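Local coordinates for protein extracellular ligand-binding receptor (PDB 3SG0) that probably serves as a solute-binding protein for transport, binding lignin-derived aromatic acids, and here holds benzoyl-formic acid between its two lobes, at residues 195-198 with 199-202; 169-172 with 173-177; 293-296 with 297-301; 74-77 with 78-82. One frame throughout, in Å; residues are numbered along the deposited sequence.

In the fold
Two of the four contacts meet at the bound benzoyl-formic acid and two stand back from it. Interaction 1, the turn after strand 189-196, and interaction 2, the start of helix 170-186, have centres about 15 Å apart and touch through the Arg-198 to Asp-169 salt bridge (NH2 to OD2, 3.0 Å). Arg-198 grips the polar end of the ligand while Tyr-171 lies against it. Interaction 4, at the start of helix 74-86, keeps its nearest atoms about 9 Å from both, and Pro-74 has its side chain about 10 Å from the ligand. Interaction 3, a helix end at the surface, is no nearer than about 19 Å to any of them.

Interaction 1: 195-198 with 199-202; sequences VYAR and SDAS. With 173 (benzoyl-formic acid), chain B.
With its CG beside its own backbone N (chi1 -75°), Asp-200 folds its carboxylate back over Ala-197, while the extended chain of Arg-198 runs the other way, into the ligand pocket. Two reciprocal hydrogen bonds close the loop between Ala-197 and Asp-200. Ala-197 N donates to Asp-200 OD2 at 3.0 Å, reaching the oxygen from well above the carboxylate plane (68° out of it). In return Asp-200 N donates to Ala-197 O, also at 3.0 Å and nearly straight (167°), closing a beta turn from Ala-197 to Asp-200, of type I by its backbone angles. OD1 of Asp-200 rests against the Ala-197 methyl, CB, at 3.5 Å. A water donates to both Arg-198 O and Asp-200 O, tying the carbonyls together near the plane of the Tyr-196 ring. Were Asp-200 an alanine, Ala-197 N would probably lose this acceptor and the turn one of its ties.

The turn matters because of what it carries. Arg-198 presents its guanidinium edge-on to benzoyl-formic acid: NH2 donates to carboxylate O1A at 2.8 Å and NH1 to keto O2 at 3.2 Å, a two-pronged hold that suits an alpha-keto acid. NH2 also forms a salt bridge with Asp-169, which probably steadies the group. Outward from the turn, Tyr-196 OH is bonded to Ser-222 OG and Pro-226 O. The strand that leads into the turn, 189-196, is an outermost strand of the four-stranded parallel sheet; it pairs with strand 161-167, and Arg-198 touches Tyr-171 of helix 170-186.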
ATOM      1  N   VAL A 195      -5.507 -17.530 -10.563  1.00 10.40           N
ATOM      2  CA  VAL A 195      -4.926 -16.210 -10.736  1.00 10.84           C
ATOM      3  C   VAL A 195      -5.568 -15.478 -11.912  1.00  9.75           C
ATOM      4  O   VAL A 195      -6.182 -16.093 -12.788  1.00 10.64           O
ATOM      5  CB  VAL A 195      -3.386 -16.276 -10.930  1.00 11.19           C
ATOM      6  CG1 VAL A 195      -2.709 -16.884  -9.701  1.00 12.93           C
ATOM      7  CG2 VAL A 195      -3.019 -17.034 -12.196  1.00 13.55           C
ATOM      8  N   TYR A 196      -5.422 -14.158 -11.918  1.00  9.98           N
ATOM      9  CA  TYR A 196      -5.843 -13.340 -13.040  1.00  9.55           C
ATOM     10  C   TYR A 196      -4.951 -12.127 -13.143  1.00  9.82           C
ATOM     11  O   TYR A 196      -4.284 -11.752 -12.172  1.00 10.46           O
ATOM     12  CB  TYR A 196      -7.319 -12.948 -12.952  1.00 10.51           C
ATOM     13  CG  TYR A 196      -7.735 -11.890 -11.943  1.00  8.62           C
ATOM     14  CD1 TYR A 196      -8.301 -10.689 -12.372  1.00 10.10           C
ATOM     15  CD2 TYR A 196      -7.663 -12.129 -10.575  1.00  9.17           C
ATOM     16  CE1 TYR A 196      -8.745  -9.735 -11.469  1.00  9.40           C
ATOM     17  CE2 TYR A 196      -8.102 -11.179  -9.663  1.00  9.68           C
ATOM     18  CZ  TYR A 196      -8.647  -9.989 -10.116  1.00  8.93           C
ATOM     19  OH  TYR A 196      -9.099  -9.058  -9.196  1.00  9.76           O
ATOM     20  N   ALA A 197      -4.924 -11.529 -14.330  1.00  9.91           N
ATOM     21  CA  ALA A 197      -4.157 -10.318 -14.559  1.00 10.40           C
ATOM     22  C   ALA A 197      -5.029  -9.099 -14.286  1.00  9.70           C
ATOM     23  O   ALA A 197      -6.245  -9.143 -14.453  1.00 10.50           O
ATOM     24  CB  ALA A 197      -3.608 -10.291 -15.967  1.00 11.84           C
ATOM     25  N   ARG A 198      -4.405  -8.011 -13.847  1.00 10.26           N
ATOM     26  CA  ARG A 198      -5.167  -6.878 -13.314  1.00 10.23           C
ATOM     27  C   ARG A 198      -6.214  -6.316 -14.271  1.00 10.30           C
ATOM     28  O   ARG A 198      -7.288  -5.895 -13.831  1.00 11.24           O
ATOM     29  CB  ARG A 198      -4.239  -5.761 -12.813  1.00 10.82           C
ATOM     30  CG  ARG A 198      -3.239  -6.209 -11.762  1.00 10.68           C
ATOM     31  CD  ARG A 198      -2.739  -5.042 -10.892  1.00 11.91           C
ATOM     32  NE  ARG A 198      -1.719  -5.515  -9.961  1.00 11.78           N
ATOM     33  CZ  ARG A 198      -1.456  -5.004  -8.762  1.00 11.69           C
ATOM     34  NH1 ARG A 198      -2.126  -3.956  -8.292  1.00 11.51           N
ATOM     35  NH2 ARG A 198      -0.510  -5.567  -8.027  1.00 11.52           N
ATOM     36  N   SER A 199      -5.920  -6.302 -15.572  1.00 10.76           N
ATOM     37  CA  SER A 199      -6.859  -5.723 -16.531  1.00 11.08           C
ATOM     38  C   SER A 199      -7.827  -6.716 -17.168  1.00 11.68           C
ATOM     39  O   SER A 199      -8.603  -6.339 -18.043  1.00 12.92           O
ATOM     40  CB  SER A 199      -6.128  -4.951 -17.634  1.00 12.61           C
ATOM     41  OG  SER A 199      -5.489  -3.808 -17.101  1.00 14.10           O
ATOM     42  N   ASP A 200      -7.806  -7.975 -16.740  1.00 10.43           N
ATOM     43  CA  ASP A 200      -8.652  -8.977 -17.379  1.00 11.48           C
ATOM     44  C   ASP A 200     -10.133  -8.598 -17.351  1.00 12.12           C
ATOM     45  O   ASP A 200     -10.640  -8.091 -16.349  1.00 12.68           O
ATOM     46  CB  ASP A 200      -8.485 -10.348 -16.718  1.00 11.31           C
ATOM     47  CG  ASP A 200      -7.190 -11.039 -17.094  1.00 10.90           C
ATOM     48  OD1 ASP A 200      -6.471 -10.554 -17.991  1.00 13.98           O
ATOM     49  OD2 ASP A 200      -6.910 -12.094 -16.485  1.00 11.26           O
ATOM     50  N   ALA A 201     -10.829  -8.888 -18.443  1.00 12.21           N
ATOM     51  CA  ALA A 201     -12.263  -8.619 -18.549  1.00 14.55           C
ATOM     52  C   ALA A 201     -13.148  -9.649 -17.833  1.00 16.39           C
ATOM     53  O   ALA A 201     -14.285  -9.351 -17.458  1.00 15.43           O
ATOM     54  CB  ALA A 201     -12.665  -8.510 -20.015  1.00 16.91           C
ATOM     55  N   SER A 202     -12.630 -10.859 -17.659  1.00 13.62           N
ATOM     56  CA  SER A 202     -13.408 -11.967 -17.116  1.00 15.20           C
ATOM     57  C   SER A 202     -12.532 -12.839 -16.237  1.00 12.27           C
ATOM     58  O   SER A 202     -11.349 -13.011 -16.525  1.00 13.17           O
ATOM     59  CB  SER A 202     -13.993 -12.821 -18.253  1.00 16.19           C
ATOM     60  OG  SER A 202     -14.589 -14.004 -17.733  1.00 19.16           O
TER
HETATM   61  O1B 173 B 384       1.326  -3.451  -3.923  1.00  9.35           O
HETATM   62  C1  173 B 384       0.470  -3.527  -4.763  1.00 11.26           C
HETATM   63  O1A 173 B 384       0.682  -4.082  -6.020  1.00 10.35           O
HETATM   64  C2  173 B 384      -0.965  -3.235  -4.415  1.00 11.86           C
HETATM   65  O2  173 B 384      -1.846  -3.561  -5.154  1.00 15.69           O
HETATM   66  C1G 173 B 384      -1.220  -2.473  -3.153  1.00 11.71           C
HETATM   67  C2D 173 B 384      -0.368  -1.247  -2.841  1.00 10.89           C
HETATM   68  C2E 173 B 384      -0.595  -0.478  -1.556  1.00  9.81           C
HETATM   69  C3  173 B 384      -1.669  -0.958  -0.581  1.00 11.76           C
HETATM   70  C1E 173 B 384      -2.510  -2.203  -0.921  1.00 11.97           C
HETATM   71  C1D 173 B 384      -2.301  -2.969  -2.210  1.00 13.63           C
HETATM   72  O   HOH W   1      -9.727  -7.319 -13.801  1.00 11.96           O

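Interaction 2: 169-172 with 173-177. With 173 (benzoyl-formic acid), chain B.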
ATOM      1  N   ASP A 169       0.856 -11.800  -9.949  1.00 10.29           N
ATOM      2  CA  ASP A 169       2.043 -10.976  -9.778  1.00 10.84           C
ATOM      3  C   ASP A 169       2.527 -11.094  -8.342  1.00 10.07           C
ATOM      4  O   ASP A 169       1.956 -11.852  -7.549  1.00 10.81           O
ATOM      5  CB  ASP A 169       1.791  -9.515 -10.188  1.00 10.90           C
ATOM      6  CG  ASP A 169       0.772  -8.799  -9.309  1.00 10.61           C
ATOM      7  OD1 ASP A 169       0.589  -9.167  -8.131  1.00 11.85           O
ATOM      8  OD2 ASP A 169       0.159  -7.831  -9.813  1.00 11.86           O
ATOM      9  N   ALA A 170       3.578 -10.359  -8.000  1.00  9.81           N
ATOM     10  CA  ALA A 170       4.198 -10.524  -6.691  1.00 10.34           C
ATOM     11  C   ALA A 170       3.292 -10.074  -5.543  1.00  9.36           C
ATOM     12  O   ALA A 170       3.435 -10.548  -4.419  1.00 10.57           O
ATOM     13  CB  ALA A 170       5.534  -9.804  -6.632  1.00 11.43           C
ATOM     14  N   TYR A 171       2.362  -9.160  -5.815  1.00  9.13           N
ATOM     15  CA  TYR A 171       1.399  -8.773  -4.784  1.00  8.69           C
ATOM     16  C   TYR A 171       0.472  -9.939  -4.447  1.00  8.80           C
ATOM     17  O   TYR A 171       0.353 -10.348  -3.288  1.00  8.96           O
ATOM     18  CB  TYR A 171       0.575  -7.563  -5.219  1.00  8.40           C
ATOM     19  CG  TYR A 171      -0.499  -7.193  -4.217  1.00  7.97           C
ATOM     20  CD1 TYR A 171      -0.174  -6.535  -3.034  1.00  7.85           C
ATOM     21  CD2 TYR A 171      -1.831  -7.514  -4.444  1.00  8.59           C
ATOM     22  CE1 TYR A 171      -1.143  -6.208  -2.117  1.00  8.19           C
ATOM     23  CE2 TYR A 171      -2.811  -7.194  -3.525  1.00  8.50           C
ATOM     24  CZ  TYR A 171      -2.457  -6.534  -2.362  1.00  7.93           C
ATOM     25  OH  TYR A 171      -3.401  -6.180  -1.421  1.00  9.08           O
ATOM     26  N   GLY A 172      -0.192 -10.486  -5.461  1.00  9.22           N
ATOM     27  CA  GLY A 172      -1.084 -11.606  -5.228  1.00 10.36           C
ATOM     28  C   GLY A 172      -0.345 -12.784  -4.629  1.00  9.60           C
ATOM     29  O   GLY A 172      -0.786 -13.380  -3.646  1.00 10.80           O
ATOM     30  N   GLU A 173       0.793 -13.126  -5.216  1.00 10.48           N
ATOM     31  CA  GLU A 173       1.527 -14.307  -4.773  1.00 11.98           C
ATOM     32  C   GLU A 173       2.069 -14.183  -3.349  1.00 11.44           C
ATOM     33  O   GLU A 173       2.260 -15.190  -2.670  1.00 12.25           O
ATOM     34  CB  GLU A 173       2.637 -14.667  -5.764  1.00 13.84           C
ATOM     35  CG  GLU A 173       2.097 -15.230  -7.073  1.00 16.43           C
ATOM     36  CD  GLU A 173       1.332 -16.530  -6.868  1.00 19.19           C
ATOM     37  OE1 GLU A 173       1.970 -17.555  -6.551  1.00 27.08           O
ATOM     38  OE2 GLU A 173       0.095 -16.531  -7.006  1.00 15.83           O
ATOM     39  N   GLY A 174       2.298 -12.962  -2.885  1.00 10.84           N
ATOM     40  CA  GLY A 174       2.694 -12.769  -1.503  1.00 11.03           C
ATOM     41  C   GLY A 174       1.609 -13.210  -0.534  1.00  9.83           C
ATOM     42  O   GLY A 174       1.909 -13.735   0.544  1.00 11.44           O
ATOM     43  N   TYR A 175       0.345 -13.003  -0.901  1.00 10.05           N
ATOM     44  CA  TYR A 175      -0.768 -13.511  -0.105  1.00 10.20           C
ATOM     45  C   TYR A 175      -0.866 -15.023  -0.198  1.00 10.98           C
ATOM     46  O   TYR A 175      -0.958 -15.713   0.822  1.00 11.32           O
ATOM     47  CB  TYR A 175      -2.104 -12.830  -0.483  1.00  9.52           C
ATOM     48  CG  TYR A 175      -2.212 -11.513   0.220  1.00  8.87           C
ATOM     49  CD1 TYR A 175      -2.693 -11.438   1.519  1.00  8.69           C
ATOM     50  CD2 TYR A 175      -1.752 -10.350  -0.378  1.00  9.19           C
ATOM     51  CE1 TYR A 175      -2.730 -10.231   2.202  1.00  8.73           C
ATOM     52  CE2 TYR A 175      -1.794  -9.138   0.293  1.00  8.98           C
ATOM     53  CZ  TYR A 175      -2.282  -9.086   1.582  1.00  7.90           C
ATOM     54  OH  TYR A 175      -2.289  -7.893   2.272  1.00  8.52           O
ATOM     55  N   TYR A 176      -0.839 -15.551  -1.413  1.00 10.83           N
ATOM     56  CA  TYR A 176      -0.981 -16.987  -1.567  1.00 11.01           C
ATOM     57  C   TYR A 176       0.091 -17.741  -0.786  1.00 11.29           C
ATOM     58  O   TYR A 176      -0.202 -18.714  -0.076  1.00 12.68           O
ATOM     59  CB  TYR A 176      -0.924 -17.408  -3.031  1.00 12.52           C
ATOM     60  CG  TYR A 176      -1.110 -18.896  -3.160  1.00 13.28           C
ATOM     61  CD1 TYR A 176      -2.376 -19.454  -3.097  1.00 14.23           C
ATOM     62  CD2 TYR A 176      -0.019 -19.750  -3.270  1.00 15.96           C
ATOM     63  CE1 TYR A 176      -2.562 -20.821  -3.183  1.00 15.98           C
ATOM     64  CE2 TYR A 176      -0.196 -21.122  -3.359  1.00 19.45           C
ATOM     65  CZ  TYR A 176      -1.469 -21.643  -3.311  1.00 16.42           C
ATOM     66  OH  TYR A 176      -1.650 -23.007  -3.399  1.00 21.06           O
ATOM     67  N   LYS A 177       1.339 -17.317  -0.912  1.00 11.95           N
ATOM     68  CA  LYS A 177       2.410 -18.086  -0.291  1.00 13.60           C
ATOM     69  C   LYS A 177       2.295 -18.115   1.230  1.00 13.64           C
ATOM     70  O   LYS A 177       2.530 -19.158   1.856  1.00 13.94           O
ATOM     71  CB  LYS A 177       3.788 -17.611  -0.760  1.00 20.13           C
ATOM     72  CG  LYS A 177       4.347 -16.386  -0.072  1.00 29.37           C
ATOM     73  CD  LYS A 177       5.810 -16.208  -0.471  1.00 34.42           C
ATOM     74  CE  LYS A 177       6.403 -14.918   0.067  1.00 35.98           C
ATOM     75  NZ  LYS A 177       7.754 -14.649  -0.514  1.00 33.60           N
TER
HETATM   76  O1B 173 B 384       1.326  -3.451  -3.923  1.00  9.35           O
HETATM   77  C1  173 B 384       0.470  -3.527  -4.763  1.00 11.26           C
HETATM   78  O1A 173 B 384       0.682  -4.082  -6.020  1.00 10.35           O
HETATM   79  C2  173 B 384      -0.965  -3.235  -4.415  1.00 11.86           C
HETATM   80  O2  173 B 384      -1.846  -3.561  -5.154  1.00 15.69           O
HETATM   81  C1G 173 B 384      -1.220  -2.473  -3.153  1.00 11.71           C
HETATM   82  C2D 173 B 384      -0.368  -1.247  -2.841  1.00 10.89           C
HETATM   83  C2E 173 B 384      -0.595  -0.478  -1.556  1.00  9.81           C
HETATM   84  C3  173 B 384      -1.669  -0.958  -0.581  1.00 11.76           C
HETATM   85  C1E 173 B 384      -2.510  -2.203  -0.921  1.00 11.97           C
HETATM   86  C1D 173 B 384      -2.301  -2.969  -2.210  1.00 13.63           C
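Tyr-171 and Tyr-175, one helical turn apart, meet in a T-shaped pair: the edge of Tyr-175 points at the face of Tyr-171, centroids 5.5 Å apart and planes at 64°, with Tyr-175 CE2 reaching CZ of Tyr-171 at 3.8 Å. The opposite face of Tyr-171 belongs to benzoyl-formic acid. Keto O2 sits over the ring centre, 3.8 Å above the plane, and ligand C1D comes to 3.4 Å from CE1. With CG opposite the backbone N about the CA-CB bond (chi1 176°), the ring is carried against the ligand, and Thr-246 is hydrogen-bonded to its OH. With a leucine at Tyr-171, one side of the ligand is likely to lose its flat cover and the edge of Tyr-175 its ring partner.

Helix 170-186 is the crossover of a beta-alpha-beta unit between strands 161-167 and 189-196, and Asp-169 is its N-cap. Asp-169 OD1 takes the N-H of Gly-172 at 3.1 Å, nearly along its own C-O axis, with a weak second bond from Tyr-171 N; the other oxygen, OD2, faces Arg-198. Farther out, Glu-173 N donates to Asp-169 O at 2.9 Å and Tyr-176 N to Gly-172 O, while Asp-143, on helix 143-156, bonds Tyr-175 OH.

Interaction 3: 293-296 with 297-301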
ATOM      1  N   ASP A 293      -7.569  17.030   6.461  1.00 13.27           N
ATOM      2  CA  ASP A 293      -7.741  18.473   6.422  1.00 15.09           C
ATOM      3  C   ASP A 293      -6.899  19.092   5.314  1.00 15.69           C
ATOM      4  O   ASP A 293      -7.370  19.952   4.568  1.00 15.66           O
ATOM      5  CB  ASP A 293      -7.383  19.102   7.772  1.00 17.48           C
ATOM      6  CG  ASP A 293      -8.351  18.714   8.878  1.00 20.91           C
ATOM      7  OD1 ASP A 293      -9.421  18.149   8.572  1.00 21.55           O
ATOM      8  OD2 ASP A 293      -8.041  18.988  10.059  1.00 23.88           O
ATOM      9  N   ALA A 294      -5.651  18.660   5.205  1.00 14.43           N
ATOM     10  CA  ALA A 294      -4.769  19.203   4.181  1.00 14.86           C
ATOM     11  C   ALA A 294      -5.248  18.810   2.789  1.00 13.66           C
ATOM     12  O   ALA A 294      -5.244  19.624   1.866  1.00 14.02           O
ATOM     13  CB  ALA A 294      -3.343  18.744   4.408  1.00 14.96           C
ATOM     14  N   TYR A 295      -5.671  17.560   2.633  1.00 12.41           N
ATOM     15  CA  TYR A 295      -6.151  17.084   1.346  1.00 11.90           C
ATOM     16  C   TYR A 295      -7.400  17.845   0.911  1.00 12.52           C
ATOM     17  O   TYR A 295      -7.501  18.292  -0.236  1.00 13.63           O
ATOM     18  CB  TYR A 295      -6.441  15.589   1.413  1.00 11.48           C
ATOM     19  CG  TYR A 295      -6.877  14.974   0.107  1.00 10.98           C
ATOM     20  CD1 TYR A 295      -5.974  14.273  -0.689  1.00 11.51           C
ATOM     21  CD2 TYR A 295      -8.201  15.071  -0.326  1.00 11.94           C
ATOM     22  CE1 TYR A 295      -6.374  13.688  -1.872  1.00 11.61           C
ATOM     23  CE2 TYR A 295      -8.608  14.488  -1.509  1.00 12.51           C
ATOM     24  CZ  TYR A 295      -7.689  13.800  -2.279  1.00 12.13           C
ATOM     25  OH  TYR A 295      -8.060  13.200  -3.456  1.00 12.82           O
ATOM     26  N   LYS A 296      -8.359  17.989   1.822  1.00 13.09           N
ATOM     27  CA  LYS A 296      -9.579  18.725   1.510  1.00 14.60           C
ATOM     28  C   LYS A 296      -9.274  20.164   1.105  1.00 15.98           C
ATOM     29  O   LYS A 296      -9.865  20.686   0.158  1.00 17.77           O
ATOM     30  CB  LYS A 296     -10.560  18.683   2.686  1.00 15.83           C
ATOM     31  CG  LYS A 296     -11.262  17.341   2.834  1.00 16.31           C
ATOM     32  CD  LYS A 296     -12.313  17.368   3.928  1.00 19.09           C
ATOM     33  CE  LYS A 296     -13.110  16.074   3.947  1.00 22.35           C
ATOM     34  NZ  LYS A 296     -14.217  16.129   4.940  1.00 29.46           N
ATOM     35  N   ALA A 297      -8.339  20.798   1.801  1.00 15.52           N
ATOM     36  CA  ALA A 297      -8.002  22.186   1.509  1.00 16.69           C
ATOM     37  C   ALA A 297      -7.409  22.327   0.111  1.00 17.71           C
ATOM     38  O   ALA A 297      -7.560  23.373  -0.531  1.00 18.94           O
ATOM     39  CB  ALA A 297      -7.051  22.738   2.554  1.00 18.12           C
ATOM     40  N   ALA A 298      -6.748  21.274  -0.362  1.00 16.45           N
ATOM     41  CA  ALA A 298      -6.096  21.305  -1.668  1.00 15.73           C
ATOM     42  C   ALA A 298      -6.986  20.784  -2.791  1.00 16.57           C
ATOM     43  O   ALA A 298      -6.671  20.955  -3.972  1.00 19.88           O
ATOM     44  CB  ALA A 298      -4.796  20.508  -1.619  1.00 16.57           C
ATOM     45  N   ASN A 299      -8.091  20.143  -2.428  1.00 14.82           N
ATOM     46  CA  ASN A 299      -8.920  19.454  -3.404  1.00 14.87           C
ATOM     47  C   ASN A 299     -10.399  19.828  -3.338  1.00 16.22           C
ATOM     48  O   ASN A 299     -11.266  18.989  -3.559  1.00 18.14           O
ATOM     49  CB  ASN A 299      -8.723  17.940  -3.292  1.00 15.29           C
ATOM     50  CG  ASN A 299      -7.359  17.506  -3.767  1.00 14.29           C
ATOM     51  OD1 ASN A 299      -7.112  17.423  -4.973  1.00 15.10           O
ATOM     52  ND2 ASN A 299      -6.462  17.220  -2.828  1.00 13.73           N
ATOM     53  N   GLY A 300     -10.672  21.093  -3.033  1.00 17.60           N
ATOM     54  CA  GLY A 300     -12.028  21.618  -3.089  1.00 18.88           C
ATOM     55  C   GLY A 300     -12.990  20.955  -2.124  1.00 22.67           C
ATOM     56  O   GLY A 300     -14.198  20.899  -2.374  1.00 23.41           O
ATOM     57  N   GLY A 301     -12.455  20.447  -1.020  1.00 18.04           N
ATOM     58  CA  GLY A 301     -13.273  19.856   0.023  1.00 17.78           C
ATOM     59  C   GLY A 301     -13.546  18.370  -0.146  1.00 17.43           C
ATOM     60  O   GLY A 301     -14.204  17.762   0.695  1.00 19.91           O
TER
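Asn-299 lays its side-chain amide over one face of the Tyr-295 ring. The ND2 atom stands 3.4 Å above the plane and over the ring centre, and the two flat groups are tilted only 29° apart, more nearly face to face than edge-on. The rest of the side chain lies toward the CE2 side of the ring, Asn-299 CB being 3.9 Å from Tyr-295 CE2. The nitrogen spends its hydrogen-bonding capacity elsewhere: it donates to Tyr-295 O at 3.0 Å, an acceptor lying within 14° of the amide plane, and also to Lys-49 O. Two backbone carbonyls thus hold the amide in the rotation that covers the ring. On the tyrosine side, CG lies anti to the backbone N (chi1 -177°), which brings the ring beneath the amide.

This is the C-terminal end of helix 283-298, a place where carbonyls run short of the usual partners one turn ahead. Lys-296 O answers the shortage with two donors from opposite faces of its plane, Gly-301 N at 2.9 Å and Asn-299 N at 3.2 Å. The former is a 6→1 bond like that of a Schellman motif, but the motif is incomplete, Gly-300 N being 4.6 Å from Ala-297 O. Both glycines have positive phi, and at Gly-301 any CB would jam against the preceding carbonyl oxygen. Lys-296 stretches its extended chain alongside, its CG 3.7 Å from Gly-301 O. Beyond the cap, Tyr-295 touches Lys-49 and Thr-50 of helix 41-50 as well as Pro-304, while Ala-298 leans on Ala-52.

Interaction 4: 74-77 with 78-82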
ATOM      1  N   PRO A  74       5.636  -1.015 -15.334  1.00  9.22           N
ATOM      2  CA  PRO A  74       6.993  -1.000 -14.766  1.00 10.81           C
ATOM      3  C   PRO A  74       8.025  -0.304 -15.652  1.00 10.35           C
ATOM      4  O   PRO A  74       8.913   0.373 -15.139  1.00 10.86           O
ATOM      5  CB  PRO A  74       7.329  -2.489 -14.604  1.00 12.45           C
ATOM      6  CG  PRO A  74       5.987  -3.173 -14.511  1.00 13.29           C
ATOM      7  CD  PRO A  74       5.080  -2.378 -15.417  1.00 10.80           C
ATOM      8  N   THR A  75       7.911  -0.445 -16.967  1.00 10.53           N
ATOM      9  CA  THR A  75       8.874   0.185 -17.865  1.00 12.02           C
ATOM     10  C   THR A  75       8.780   1.709 -17.771  1.00 10.50           C
ATOM     11  O   THR A  75       9.792   2.414 -17.708  1.00 11.63           O
ATOM     12  CB  THR A  75       8.663  -0.281 -19.316  1.00 13.39           C
ATOM     13  OG1 THR A  75       8.897  -1.693 -19.394  1.00 18.14           O
ATOM     14  CG2 THR A  75       9.614   0.430 -20.256  1.00 16.18           C
ATOM     15  N   LYS A  76       7.557   2.222 -17.757  1.00 10.80           N
ATOM     16  CA  LYS A  76       7.367   3.655 -17.649  1.00 10.01           C
ATOM     17  C   LYS A  76       7.811   4.190 -16.290  1.00  8.99           C
ATOM     18  O   LYS A  76       8.354   5.282 -16.204  1.00  9.95           O
ATOM     19  CB  LYS A  76       5.918   4.050 -17.928  1.00 10.79           C
ATOM     20  CG  LYS A  76       5.733   5.551 -18.092  1.00 15.46           C
ATOM     21  CD  LYS A  76       4.369   5.920 -18.668  1.00 19.79           C
ATOM     22  CE  LYS A  76       4.257   7.420 -18.924  1.00 22.90           C
ATOM     23  NZ  LYS A  76       5.177   7.894 -20.004  1.00 28.02           N
ATOM     24  N   ALA A  77       7.565   3.435 -15.228  1.00  9.14           N
ATOM     25  CA  ALA A  77       8.013   3.862 -13.908  1.00  8.96           C
ATOM     26  C   ALA A  77       9.535   3.969 -13.871  1.00  8.60           C
ATOM     27  O   ALA A  77      10.077   4.905 -13.295  1.00  8.74           O
ATOM     28  CB  ALA A  77       7.516   2.912 -12.827  1.00  9.84           C
ATOM     29  N   ALA A  78      10.222   3.001 -14.470  1.00  9.64           N
ATOM     30  CA  ALA A  78      11.680   3.042 -14.511  1.00  9.90           C
ATOM     31  C   ALA A  78      12.173   4.249 -15.303  1.00 10.07           C
ATOM     32  O   ALA A  78      13.128   4.917 -14.903  1.00 10.85           O
ATOM     33  CB  ALA A  78      12.241   1.733 -15.078  1.00 11.09           C
ATOM     34  N   GLN A  79      11.513   4.537 -16.423  1.00 10.55           N
ATOM     35  CA  GLN A  79      11.828   5.738 -17.190  1.00 10.99           C
ATOM     36  C   GLN A  79      11.605   7.008 -16.373  1.00 10.54           C
ATOM     37  O   GLN A  79      12.440   7.909 -16.365  1.00 11.08           O
ATOM     38  CB  GLN A  79      11.005   5.782 -18.476  1.00 12.17           C
ATOM     39  CG  GLN A  79      11.373   4.686 -19.460  1.00 18.77           C
ATOM     40  CD  GLN A  79      10.377   4.536 -20.597  1.00 24.53           C
ATOM     41  OE1 GLN A  79       9.265   5.059 -20.543  1.00 24.73           O
ATOM     42  NE2 GLN A  79      10.774   3.807 -21.634  1.00 29.36           N
ATOM     43  N   ASN A  80      10.468   7.077 -15.689  1.00  9.91           N
ATOM     44  CA  ASN A  80      10.181   8.207 -14.815  1.00 11.02           C
ATOM     45  C   ASN A  80      11.265   8.385 -13.762  1.00  9.11           C
ATOM     46  O   ASN A  80      11.752   9.487 -13.534  1.00 10.37           O
ATOM     47  CB  ASN A  80       8.828   8.040 -14.109  1.00 10.80           C
ATOM     48  CG  ASN A  80       7.640   8.196 -15.045  1.00  9.81           C
ATOM     49  OD1 ASN A  80       7.778   8.619 -16.192  1.00 11.98           O
ATOM     50  ND2 ASN A  80       6.457   7.881 -14.543  1.00 10.24           N
ATOM     51  N   ALA A  81      11.633   7.291 -13.108  1.00  9.23           N
ATOM     52  CA  ALA A  81      12.636   7.347 -12.052  1.00  9.59           C
ATOM     53  C   ALA A  81      13.970   7.833 -12.598  1.00 10.25           C
ATOM     54  O   ALA A  81      14.616   8.683 -11.999  1.00 10.95           O
ATOM     55  CB  ALA A  81      12.800   5.984 -11.411  1.00 11.14           C
ATOM     56  N   ARG A  82      14.390   7.294 -13.737  1.00 10.65           N
ATOM     57  CA  ARG A  82      15.673   7.696 -14.297  1.00 11.78           C
ATOM     58  C   ARG A  82      15.671   9.170 -14.680  1.00 12.58           C
ATOM     59  O   ARG A  82      16.682   9.851 -14.507  1.00 12.96           O
ATOM     60  CB  ARG A  82      16.087   6.798 -15.464  1.00 12.85           C
ATOM     61  CG  ARG A  82      16.470   5.397 -15.017  1.00 14.55           C
ATOM     62  CD  ARG A  82      17.101   4.594 -16.141  1.00 18.39           C
ATOM     63  NE  ARG A  82      17.732   3.386 -15.615  1.00 24.95           N
ATOM     64  CZ  ARG A  82      17.214   2.166 -15.702  1.00 26.26           C
ATOM     65  NH1 ARG A  82      16.050   1.975 -16.313  1.00 24.28           N
ATOM     66  NH2 ARG A  82      17.869   1.137 -15.180  1.00 24.32           N
TER
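Asn-80 packs back on the Lys-76 carbonyl in the opening turns of helix 74-86, the crossover helix of a beta-alpha-beta unit that leads from strand 61-69 to strand 92-94. Regular i to i+4 bonds run throughout, Asn-80 N to Lys-76 O at 2.8 Å among them. On the inner side, Ala-77 and Ala-81 are buried against Val-101 and Leu-105 of helix 99-111, and their small methyls are consistent with close packing of the two helices. Asn-80 is buried too. Its CG stands beside the backbone N, anti to the carbonyl carbon (chi1 -71°), which brings it to 3.2 Å from Lys-76 O, and ND2 finds its acceptors beyond the helix, in Thr-33 OG1 and Asp-69 O.

The outer side is looser. Thr-75 and Gln-79, both exposed, touch through Thr-75 CG2 and Gln-79 NE2 at 3.8 Å, a methyl against an amide nitrogen, with no side-chain hydrogen bond joining the two. The aliphatic part of Gln-79 lies closer in, its CG 3.3 Å from Thr-75 O. From there the chain runs back along the helix until its amide oxygen, OE1, lies 3.7 Å from Lys-76 CA.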